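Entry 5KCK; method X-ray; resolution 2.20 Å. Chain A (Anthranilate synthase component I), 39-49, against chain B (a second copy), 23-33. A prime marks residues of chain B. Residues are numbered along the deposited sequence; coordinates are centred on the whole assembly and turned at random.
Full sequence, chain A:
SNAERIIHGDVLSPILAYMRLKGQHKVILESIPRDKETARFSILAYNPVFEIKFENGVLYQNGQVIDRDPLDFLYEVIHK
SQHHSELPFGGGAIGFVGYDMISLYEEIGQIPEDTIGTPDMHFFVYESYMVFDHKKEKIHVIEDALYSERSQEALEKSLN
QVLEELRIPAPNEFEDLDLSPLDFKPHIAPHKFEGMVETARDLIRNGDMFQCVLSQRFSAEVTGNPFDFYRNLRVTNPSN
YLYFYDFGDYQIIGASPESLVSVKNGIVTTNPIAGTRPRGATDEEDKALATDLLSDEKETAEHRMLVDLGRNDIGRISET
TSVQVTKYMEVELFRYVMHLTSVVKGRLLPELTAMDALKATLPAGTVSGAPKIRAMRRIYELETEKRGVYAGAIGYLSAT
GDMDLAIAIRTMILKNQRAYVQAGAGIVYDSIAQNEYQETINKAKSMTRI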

# COMPACT_ATOMS: atom_id res chain seq x y z
N ALA A 39 -2.72 -3.95 -1.83
CA ALA A 39 -1.62 -4.69 -2.45
C ALA A 39 -1.29 -5.94 -1.65
O ALA A 39 -0.92 -5.85 -0.47
CB ALA A 39 -0.40 -3.80 -2.60
N ARG A 40 -1.42 -7.11 -2.28
CA ARG A 40 -1.18 -8.38 -1.61
C ARG A 40 0.05 -9.09 -2.19
O ARG A 40 1.09 -9.14 -1.52
CB ARG A 40 -2.42 -9.26 -1.70
CG ARG A 40 -2.54 -10.26 -0.57
CD ARG A 40 -4.00 -10.51 -0.22
NE ARG A 40 -4.70 -9.26 0.05
CZ ARG A 40 -5.96 -9.17 0.45
NH1 ARG A 40 -6.68 -10.27 0.63
NH2 ARG A 40 -6.51 -7.98 0.67
N PHE A 41 -0.02 -9.62 -3.40
CA PHE A 41 1.08 -10.40 -3.96
C PHE A 41 1.32 -10.02 -5.42
O PHE A 41 0.39 -9.66 -6.14
CB PHE A 41 0.84 -11.92 -3.89
CG PHE A 41 0.79 -12.47 -2.48
CD1 PHE A 41 1.96 -12.64 -1.75
CD2 PHE A 41 -0.42 -12.80 -1.89
CE1 PHE A 41 1.92 -13.15 -0.45
CE2 PHE A 41 -0.47 -13.31 -0.59
CZ PHE A 41 0.71 -13.48 0.13
N SER A 42 2.58 -10.12 -5.84
CA SER A 42 2.95 -10.04 -7.24
C SER A 42 3.85 -11.22 -7.57
O SER A 42 4.81 -11.51 -6.85
CB SER A 42 3.67 -8.72 -7.58
OG SER A 42 2.86 -7.60 -7.29
N ILE A 43 3.52 -11.92 -8.65
CA ILE A 43 4.30 -13.05 -9.12
C ILE A 43 4.97 -12.65 -10.42
O ILE A 43 4.32 -12.12 -11.33
CB ILE A 43 3.43 -14.29 -9.33
CG1 ILE A 43 2.69 -14.66 -8.05
CG2 ILE A 43 4.28 -15.44 -9.86
CD1 ILE A 43 1.41 -15.40 -8.32
N LEU A 44 6.27 -12.90 -10.49
CA LEU A 44 7.05 -12.73 -11.70
C LEU A 44 7.71 -14.07 -11.97
O LEU A 44 8.31 -14.66 -11.06
CB LEU A 44 8.08 -11.61 -11.50
CG LEU A 44 8.56 -10.79 -12.69
CD1 LEU A 44 9.29 -9.58 -12.18
CD2 LEU A 44 9.47 -11.62 -13.57
N ALA A 45 7.57 -14.58 -13.19
CA ALA A 45 8.12 -15.89 -13.53
C ALA A 45 8.86 -15.83 -14.86
O ALA A 45 8.50 -15.07 -15.76
CB ALA A 45 7.02 -16.96 -13.61
N TYR A 46 9.89 -16.68 -14.98
CA TYR A 46 10.81 -16.61 -16.12
C TYR A 46 11.46 -17.98 -16.32
O TYR A 46 11.45 -18.84 -15.44
CB TYR A 46 11.88 -15.53 -15.89
CG TYR A 46 12.26 -15.41 -14.44
CD1 TYR A 46 13.26 -16.22 -13.89
CD2 TYR A 46 11.59 -14.54 -13.60
CE1 TYR A 46 13.60 -16.14 -12.54
CE2 TYR A 46 11.90 -14.46 -12.24
CZ TYR A 46 12.90 -15.25 -11.72
OH TYR A 46 13.20 -15.15 -10.38
N ASN A 47 12.04 -18.15 -17.51
CA ASN A 47 12.74 -19.37 -17.89
C ASN A 47 11.90 -20.64 -17.64
O ASN A 47 12.32 -21.53 -16.91
CB ASN A 47 14.08 -19.48 -17.18
CG ASN A 47 15.04 -18.38 -17.59
OD1 ASN A 47 15.14 -18.03 -18.77
ND2 ASN A 47 15.76 -17.83 -16.62
N PRO A 48 10.73 -20.74 -18.27
CA PRO A 48 9.87 -21.90 -18.00
C PRO A 48 10.50 -23.20 -18.47
O PRO A 48 11.24 -23.23 -19.45
CB PRO A 48 8.60 -21.58 -18.80
CG PRO A 48 9.11 -20.79 -19.96
CD PRO A 48 10.26 -19.96 -19.42
N VAL A 49 10.21 -24.28 -17.75
CA VAL A 49 10.69 -25.61 -18.14
C VAL A 49 9.88 -26.16 -19.31
O VAL A 49 10.43 -26.84 -20.19
CB VAL A 49 10.65 -26.55 -16.92
CG1 VAL A 49 11.02 -27.99 -17.32
CG2 VAL A 49 11.60 -26.05 -15.85
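Chain B (23-33) GQHKVILESIP

Chain B lies along chain A as an extended strand running the opposite way. The axes of strand 41-45 and strand 27-31 of chain B come within 4.6 Å, and their N-to-C directions differ by 172°, so the two are almost exactly antiparallel. The backbones are extended throughout this pairing, with phi between -111° and -137°. The two stretches bury 869 Å² between them, both sides summed.

The register is set by two complete hydrogen-bonded pairs. Ile43 faces Leu29′ with CA atoms 5.1 Å apart: Ile43 N donates to Leu29′ O at 2.6 Å, and Leu29′ N donates to Ile43 O at 2.8 Å. Ala45 faces Val27′ at a CA-CA distance of 5.4 Å: Ala45 N reaches Val27′ O at 3.0 Å, and Val27′ N reaches Ala45 O, also at 3.0 Å. The N and O of all four residues are therefore satisfied within the sheet. Between these pairs the CA atoms of Leu44 and Ile28′ close to 4.6 Å, as expected for a non-hydrogen-bonded pair. Here CA-H groups point at carbonyls already in use: Leu44 CA lies 3.3 Å from Val27′ O, and Ile28′ CA lies 3.3 Å from Ile43 O.

Toward the start of the chain A stretch, Ser31′ N donates to Phe41 O at 2.9 Å. Ser31′ O is taken by Arg40 N at 3.1 Å, so the donor on chain A is one residue before Phe41. Ser42 and Glu30′ approach to 4.2 Å between CA atoms. Their side chains share a face of the sheet, and Ser42 OG donates to Glu30′ OE2 at 2.7 Å. This bond satisfies the hydroxyl proton and occupies a carboxylate oxygen at a buried site. Both carboxylate oxygens and Ser42 OG also have partners elsewhere in the structure.

At the other end Asn47 binds Gln24′ twice. Asn47 N donates to Gln24′ O at 2.8 Å, and Asn47 OD1 accepts from Gln24′ N at 2.9 Å. The side-chain amide thus supplies the second acceptor. Gly23′ packs beside it, with its CA 3.4 Å from Asn47 OD1; a CB at this position would clash with Asn47 ND2.

Apolar contacts complete the pairing. On the face of Ile43 and Ala45, Ile43 CD1 meets Leu29′ CD2 at 4.3 Å and Ala45 CB meets Val27′ CG2 at 3.7 Å. On the face of Ser42, Leu44 CG is 4.5 Å from Ile28′ CG1. Beyond the strand, Pro48 CD rests 3.7 Å from His25′ CB.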

# COMPACT_ATOMS: atom_id res chain seq x y z
N GLY B 23 15.68 -13.28 -18.28
CA GLY B 23 15.19 -14.61 -18.60
C GLY B 23 14.14 -14.63 -19.71
O GLY B 23 13.57 -13.62 -20.10
N GLN B 24 13.90 -15.84 -20.21
CA GLN B 24 12.94 -16.06 -21.28
C GLN B 24 11.51 -16.10 -20.74
O GLN B 24 11.27 -16.47 -19.59
CB GLN B 24 13.26 -17.39 -21.99
CG GLN B 24 14.66 -17.45 -22.61
CD GLN B 24 15.02 -18.83 -23.12
OE1 GLN B 24 14.17 -19.57 -23.61
NE2 GLN B 24 16.30 -19.20 -23.00
N HIS B 25 10.56 -15.73 -21.61
CA HIS B 25 9.11 -15.90 -21.38
C HIS B 25 8.66 -15.35 -20.02
O HIS B 25 8.06 -16.06 -19.20
CB HIS B 25 8.71 -17.37 -21.52
CG HIS B 25 9.12 -17.99 -22.81
ND1 HIS B 25 8.57 -17.62 -24.02
CD2 HIS B 25 10.04 -18.95 -23.09
CE1 HIS B 25 9.13 -18.32 -24.99
NE2 HIS B 25 10.03 -19.13 -24.45
N LYS B 26 8.96 -14.07 -19.79
CA LYS B 26 8.64 -13.40 -18.53
C LYS B 26 7.15 -13.07 -18.43
O LYS B 26 6.57 -12.51 -19.37
CB LYS B 26 9.46 -12.12 -18.40
CG LYS B 26 10.92 -12.35 -18.05
CD LYS B 26 11.84 -11.33 -18.71
CE LYS B 26 11.36 -9.90 -18.51
NZ LYS B 26 12.43 -8.91 -18.84
N VAL B 27 6.53 -13.42 -17.31
CA VAL B 27 5.13 -13.11 -17.05
C VAL B 27 5.03 -12.42 -15.70
O VAL B 27 5.84 -12.66 -14.80
CB VAL B 27 4.22 -14.37 -17.09
CG1 VAL B 27 4.22 -15.00 -18.48
CG2 VAL B 27 4.64 -15.42 -16.03
N ILE B 28 4.03 -11.54 -15.57
CA ILE B 28 3.69 -10.91 -14.30
C ILE B 28 2.23 -11.19 -14.02
O ILE B 28 1.38 -10.97 -14.88
CB ILE B 28 3.88 -9.38 -14.31
CG1 ILE B 28 5.17 -8.95 -14.94
CG2 ILE B 28 3.82 -8.83 -12.87
CD1 ILE B 28 5.34 -7.43 -14.90
N LEU B 29 1.93 -11.61 -12.79
CA LEU B 29 0.58 -11.76 -12.29
C LEU B 29 0.52 -11.11 -10.91
O LEU B 29 1.37 -11.40 -10.06
CB LEU B 29 0.19 -13.24 -12.21
CG LEU B 29 -1.16 -13.63 -11.64
CD1 LEU B 29 -2.32 -13.00 -12.41
CD2 LEU B 29 -1.27 -15.15 -11.65
N GLU B 30 -0.43 -10.21 -10.71
CA GLU B 30 -0.47 -9.39 -9.51
C GLU B 30 -1.88 -9.34 -8.95
O GLU B 30 -2.87 -9.50 -9.67
CB GLU B 30 0.01 -7.96 -9.77
CG GLU B 30 1.39 -7.85 -10.36
CD GLU B 30 1.89 -6.43 -10.39
OE1 GLU B 30 1.75 -5.78 -11.45
OE2 GLU B 30 2.40 -5.96 -9.35
N SER B 31 -1.96 -9.06 -7.65
CA SER B 31 -3.22 -8.84 -6.95
C SER B 31 -3.09 -7.54 -6.17
O SER B 31 -2.30 -7.46 -5.23
CB SER B 31 -3.55 -10.00 -6.01
OG SER B 31 -4.86 -9.86 -5.49
N ILE B 32 -3.84 -6.52 -6.57
CA ILE B 32 -3.74 -5.19 -5.95
C ILE B 32 -5.13 -4.69 -5.58
O ILE B 32 -5.72 -3.87 -6.31
CB ILE B 32 -3.00 -4.20 -6.87
CG1 ILE B 32 -1.60 -4.73 -7.21
CG2 ILE B 32 -2.87 -2.82 -6.22
CD1 ILE B 32 -0.76 -3.75 -8.01
N PRO B 33 -5.71 -5.15 -4.46
CA PRO B 33 -6.93 -4.52 -3.94
C PRO B 33 -6.70 -3.09 -3.48
O PRO B 33 -7.64 -2.29 -3.52
CB PRO B 33 -7.31 -5.42 -2.76
CG PRO B 33 -6.72 -6.72 -3.09
CD PRO B 33 -5.43 -6.43 -3.78